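Local coordinates for protein N-alpha-acetyltransferase 35, NatC auxiliary subunit (Saccharomyces cerevisiae, PDB 6YGA) that serves as the large auxiliary subunit of the NatC N-terminal acetyltransferase, which acetylates the N-terminal Met of the L-A virus Gag protein, at residues M394-W398 and R415-W420. Sequence-based numbering, arbitrary orientation.
Sequences MLLEW and RQLILW
Two helical segments, 394-398 and 415-420, run nearly antiparallel (159° between N-to-C directions), their axes 11.4 Å apart at closest approach. The register pairs Met-394 with Trp-420 (CA-CA 7.9 Å) and Trp-398 with Gln-416 (CA-CA 7.8 Å). Met-394, a selenomethionine with chi1 t and chi2 p, fills the gap: its CG sits 3.5 Å from the centroid of the Trp-420 six-membered ring, over the face in a CH-pi contact, while SE lies 5.2 Å from that centroid as a Met-aromatic contact. SE of Met-394 also touches CD2 of Leu-419 at 3.5 Å, and its CE reaches CG of Gln-416 at 3.7 Å. Helices 386-402 and 406-429, joined by a short connection, form an antiparallel helical hairpin in the TPR-like part of the chain; helix 360-372 packs on the first and helix 433-456 on the second. The buried indole NH of Trp-420 (chi1 m) is satisfied one helical turn back, NE1 donating to OE1 of Gln-416 at 3.2 Å. The same Gln-416 OE1 meets the edge of the Trp-398 ring, 3.2 Å from CD1; the Trp-398 ring also meets that of Tyr-323, the two planes nearly parallel. At the more exposed border, Arg-415, extended through chi3, forms a long salt bridge: NE and NH2 both donate weakly to OE1 of Glu-397, at 3.4 and 3.5 Å.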
HETATM    1  N   MSE B 394       2.738 -19.985  10.441  1.00 47.17           N
HETATM    2  CA  MSE B 394       1.653 -19.022  10.587  1.00 51.71           C
HETATM    3  C   MSE B 394       2.092 -17.852  11.460  1.00 46.88           C
HETATM    4  O   MSE B 394       1.767 -16.694  11.187  1.00 43.82           O
HETATM    5  CB  MSE B 394       0.420 -19.697  11.190  1.00 64.60           C
HETATM    6  CG  MSE B 394      -0.888 -18.984  10.899  1.00 75.60           C
HETATM    7 SE   MSE B 394      -1.307 -19.006   8.998  0.52 85.87          SE
HETATM    8  CE  MSE B 394      -1.646 -17.104   8.760  1.00 85.27           C
ATOM      9  N   LEU B 395       2.839 -18.170  12.520  1.00 43.24           N
ATOM     10  CA  LEU B 395       3.295 -17.135  13.438  1.00 41.24           C
ATOM     11  C   LEU B 395       4.334 -16.237  12.781  1.00 40.16           C
ATOM     12  O   LEU B 395       4.326 -15.018  12.984  1.00 38.93           O
ATOM     13  CB  LEU B 395       3.852 -17.775  14.710  1.00 41.96           C
ATOM     14  CG  LEU B 395       4.416 -16.836  15.776  1.00 40.01           C
ATOM     15  CD1 LEU B 395       3.341 -15.884  16.288  1.00 34.08           C
ATOM     16  CD2 LEU B 395       5.015 -17.642  16.919  1.00 44.02           C
ATOM     17  N   LEU B 396       5.234 -16.819  11.984  1.00 38.00           N
ATOM     18  CA  LEU B 396       6.225 -16.010  11.286  1.00 37.98           C
ATOM     19  C   LEU B 396       5.565 -15.065  10.287  1.00 40.30           C
ATOM     20  O   LEU B 396       5.988 -13.912  10.143  1.00 42.09           O
ATOM     21  CB  LEU B 396       7.242 -16.909  10.586  1.00 39.15           C
ATOM     22  CG  LEU B 396       8.158 -17.728  11.497  1.00 42.02           C
ATOM     23  CD1 LEU B 396       9.276 -18.354  10.682  1.00 43.96           C
ATOM     24  CD2 LEU B 396       8.724 -16.871  12.621  1.00 41.00           C
ATOM     25  N   GLU B 397       4.528 -15.532   9.585  1.00 37.70           N
ATOM     26  CA  GLU B 397       3.794 -14.644   8.688  1.00 38.93           C
ATOM     27  C   GLU B 397       3.109 -13.521   9.455  1.00 41.05           C
ATOM     28  O   GLU B 397       2.979 -12.406   8.937  1.00 42.55           O
ATOM     29  CB  GLU B 397       2.768 -15.432   7.872  1.00 39.62           C
ATOM     30  CG  GLU B 397       3.386 -16.328   6.809  1.00 43.41           C
ATOM     31  CD  GLU B 397       2.361 -17.183   6.092  1.00 49.42           C
ATOM     32  OE1 GLU B 397       1.151 -17.020   6.357  1.00 51.16           O
ATOM     33  OE2 GLU B 397       2.768 -18.022   5.262  1.00 54.34           O
ATOM     34  N   TRP B 398       2.675 -13.791  10.688  1.00 37.77           N
ATOM     35  CA  TRP B 398       2.088 -12.738  11.510  1.00 36.13           C
ATOM     36  C   TRP B 398       3.108 -11.645  11.808  1.00 37.54           C
ATOM     37  O   TRP B 398       2.783 -10.453  11.758  1.00 41.37           O
ATOM     38  CB  TRP B 398       1.528 -13.333  12.805  1.00 33.58           C
ATOM     39  CG  TRP B 398       0.945 -12.310  13.731  1.00 31.66           C
ATOM     40  CD1 TRP B 398      -0.355 -11.895  13.784  1.00 30.20           C
ATOM     41  CD2 TRP B 398       1.646 -11.561  14.732  1.00 30.19           C
ATOM     42  NE1 TRP B 398      -0.508 -10.937  14.758  1.00 29.88           N
ATOM     43  CE2 TRP B 398       0.705 -10.715  15.354  1.00 32.62           C
ATOM     44  CE3 TRP B 398       2.975 -11.526  15.164  1.00 29.31           C
ATOM     45  CZ2 TRP B 398       1.054  -9.842  16.387  1.00 32.10           C
ATOM     46  CZ3 TRP B 398       3.319 -10.659  16.189  1.00 29.71           C
ATOM     47  CH2 TRP B 398       2.363  -9.829  16.787  1.00 30.61           C
ATOM     48  N   ARG B 415      -6.226 -12.975   5.106  1.00 61.11           N
ATOM     49  CA  ARG B 415      -5.703 -14.329   4.968  1.00 63.71           C
ATOM     50  C   ARG B 415      -5.584 -15.025   6.321  1.00 62.29           C
ATOM     51  O   ARG B 415      -5.899 -16.214   6.440  1.00 64.77           O
ATOM     52  CB  ARG B 415      -4.348 -14.286   4.258  1.00 66.25           C
ATOM     53  CG  ARG B 415      -3.490 -15.524   4.447  1.00 68.86           C
ATOM     54  CD  ARG B 415      -2.175 -15.408   3.687  1.00 71.70           C
ATOM     55  NE  ARG B 415      -1.279 -16.519   3.991  1.00 73.32           N
ATOM     56  CZ  ARG B 415      -1.330 -17.704   3.392  1.00 74.96           C
ATOM     57  NH1 ARG B 415      -2.238 -17.935   2.452  1.00 77.26           N
ATOM     58  NH2 ARG B 415      -0.478 -18.661   3.733  1.00 73.68           N
ATOM     59  N   GLN B 416      -5.148 -14.300   7.355  1.00 59.90           N
ATOM     60  CA  GLN B 416      -4.855 -14.946   8.634  1.00 60.01           C
ATOM     61  C   GLN B 416      -6.111 -15.506   9.294  1.00 54.43           C
ATOM     62  O   GLN B 416      -6.077 -16.609   9.852  1.00 52.85           O
ATOM     63  CB  GLN B 416      -4.177 -13.962   9.588  1.00 65.95           C
ATOM     64  CG  GLN B 416      -2.765 -13.554   9.213  1.00 71.18           C
ATOM     65  CD  GLN B 416      -2.138 -12.657  10.266  1.00 74.32           C
ATOM     66  OE1 GLN B 416      -2.412 -12.797  11.460  1.00 74.71           O
ATOM     67  NE2 GLN B 416      -1.302 -11.722   9.829  1.00 74.52           N
ATOM     68  N   LEU B 417      -7.217 -14.757   9.262  1.00 50.55           N
ATOM     69  CA  LEU B 417      -8.369 -15.109  10.089  1.00 48.35           C
ATOM     70  C   LEU B 417      -8.906 -16.492   9.746  1.00 48.39           C
ATOM     71  O   LEU B 417      -9.231 -17.279  10.643  1.00 50.51           O
ATOM     72  CB  LEU B 417      -9.469 -14.060   9.945  1.00 46.03           C
ATOM     73  CG  LEU B 417      -9.142 -12.641  10.413  1.00 42.22           C
ATOM     74  CD1 LEU B 417     -10.409 -11.805  10.487  1.00 39.69           C
ATOM     75  CD2 LEU B 417      -8.409 -12.647  11.745  1.00 42.03           C
ATOM     76  N   ILE B 418      -9.003 -16.813   8.456  1.00 48.48           N
ATOM     77  CA  ILE B 418      -9.531 -18.120   8.094  1.00 47.77           C
ATOM     78  C   ILE B 418      -8.481 -19.211   8.295  1.00 46.54           C
ATOM     79  O   ILE B 418      -8.832 -20.374   8.523  1.00 46.84           O
ATOM     80  CB  ILE B 418     -10.076 -18.103   6.653  1.00 49.48           C
ATOM     81  CG1 ILE B 418     -11.102 -19.221   6.468  1.00 52.26           C
ATOM     82  CG2 ILE B 418      -8.951 -18.240   5.641  1.00 48.95           C
ATOM     83  CD1 ILE B 418     -12.248 -19.153   7.461  1.00 52.37           C
ATOM     84  N   LEU B 419      -7.192 -18.865   8.239  1.00 46.57           N
ATOM     85  CA  LEU B 419      -6.150 -19.864   8.464  1.00 48.50           C
ATOM     86  C   LEU B 419      -5.967 -20.153   9.950  1.00 44.53           C
ATOM     87  O   LEU B 419      -5.738 -21.305  10.336  1.00 40.63           O
ATOM     88  CB  LEU B 419      -4.833 -19.408   7.835  1.00 51.89           C
ATOM     89  CG  LEU B 419      -4.508 -19.948   6.438  1.00 58.56           C
ATOM     90  CD1 LEU B 419      -5.560 -19.531   5.427  1.00 58.80           C
ATOM     91  CD2 LEU B 419      -3.133 -19.482   5.993  1.00 62.11           C
ATOM     92  N   TRP B 420      -6.062 -19.121  10.796  1.00 42.98           N
ATOM     93  CA  TRP B 420      -6.085 -19.352  12.237  1.00 43.00           C
ATOM     94  C   TRP B 420      -7.281 -20.205  12.635  1.00 40.44           C
ATOM     95  O   TRP B 420      -7.158 -21.107  13.472  1.00 41.82           O
ATOM     96  CB  TRP B 420      -6.118 -18.025  12.994  1.00 44.98           C
ATOM     97  CG  TRP B 420      -4.828 -17.267  13.012  1.00 48.45           C
ATOM     98  CD1 TRP B 420      -4.615 -16.004  12.540  1.00 50.64           C
ATOM     99  CD2 TRP B 420      -3.574 -17.714  13.543  1.00 48.73           C
ATOM    100  NE1 TRP B 420      -3.306 -15.640  12.739  1.00 51.38           N
ATOM    101  CE2 TRP B 420      -2.646 -16.672  13.353  1.00 50.36           C
ATOM    102  CE3 TRP B 420      -3.147 -18.895  14.158  1.00 51.42           C
ATOM    103  CZ2 TRP B 420      -1.317 -16.775  13.753  1.00 50.80           C
ATOM    104  CZ3 TRP B 420      -1.826 -18.995  14.554  1.00 51.77           C
ATOM    105  CH2 TRP B 420      -0.928 -17.941  14.350  1.00 51.11           C
TER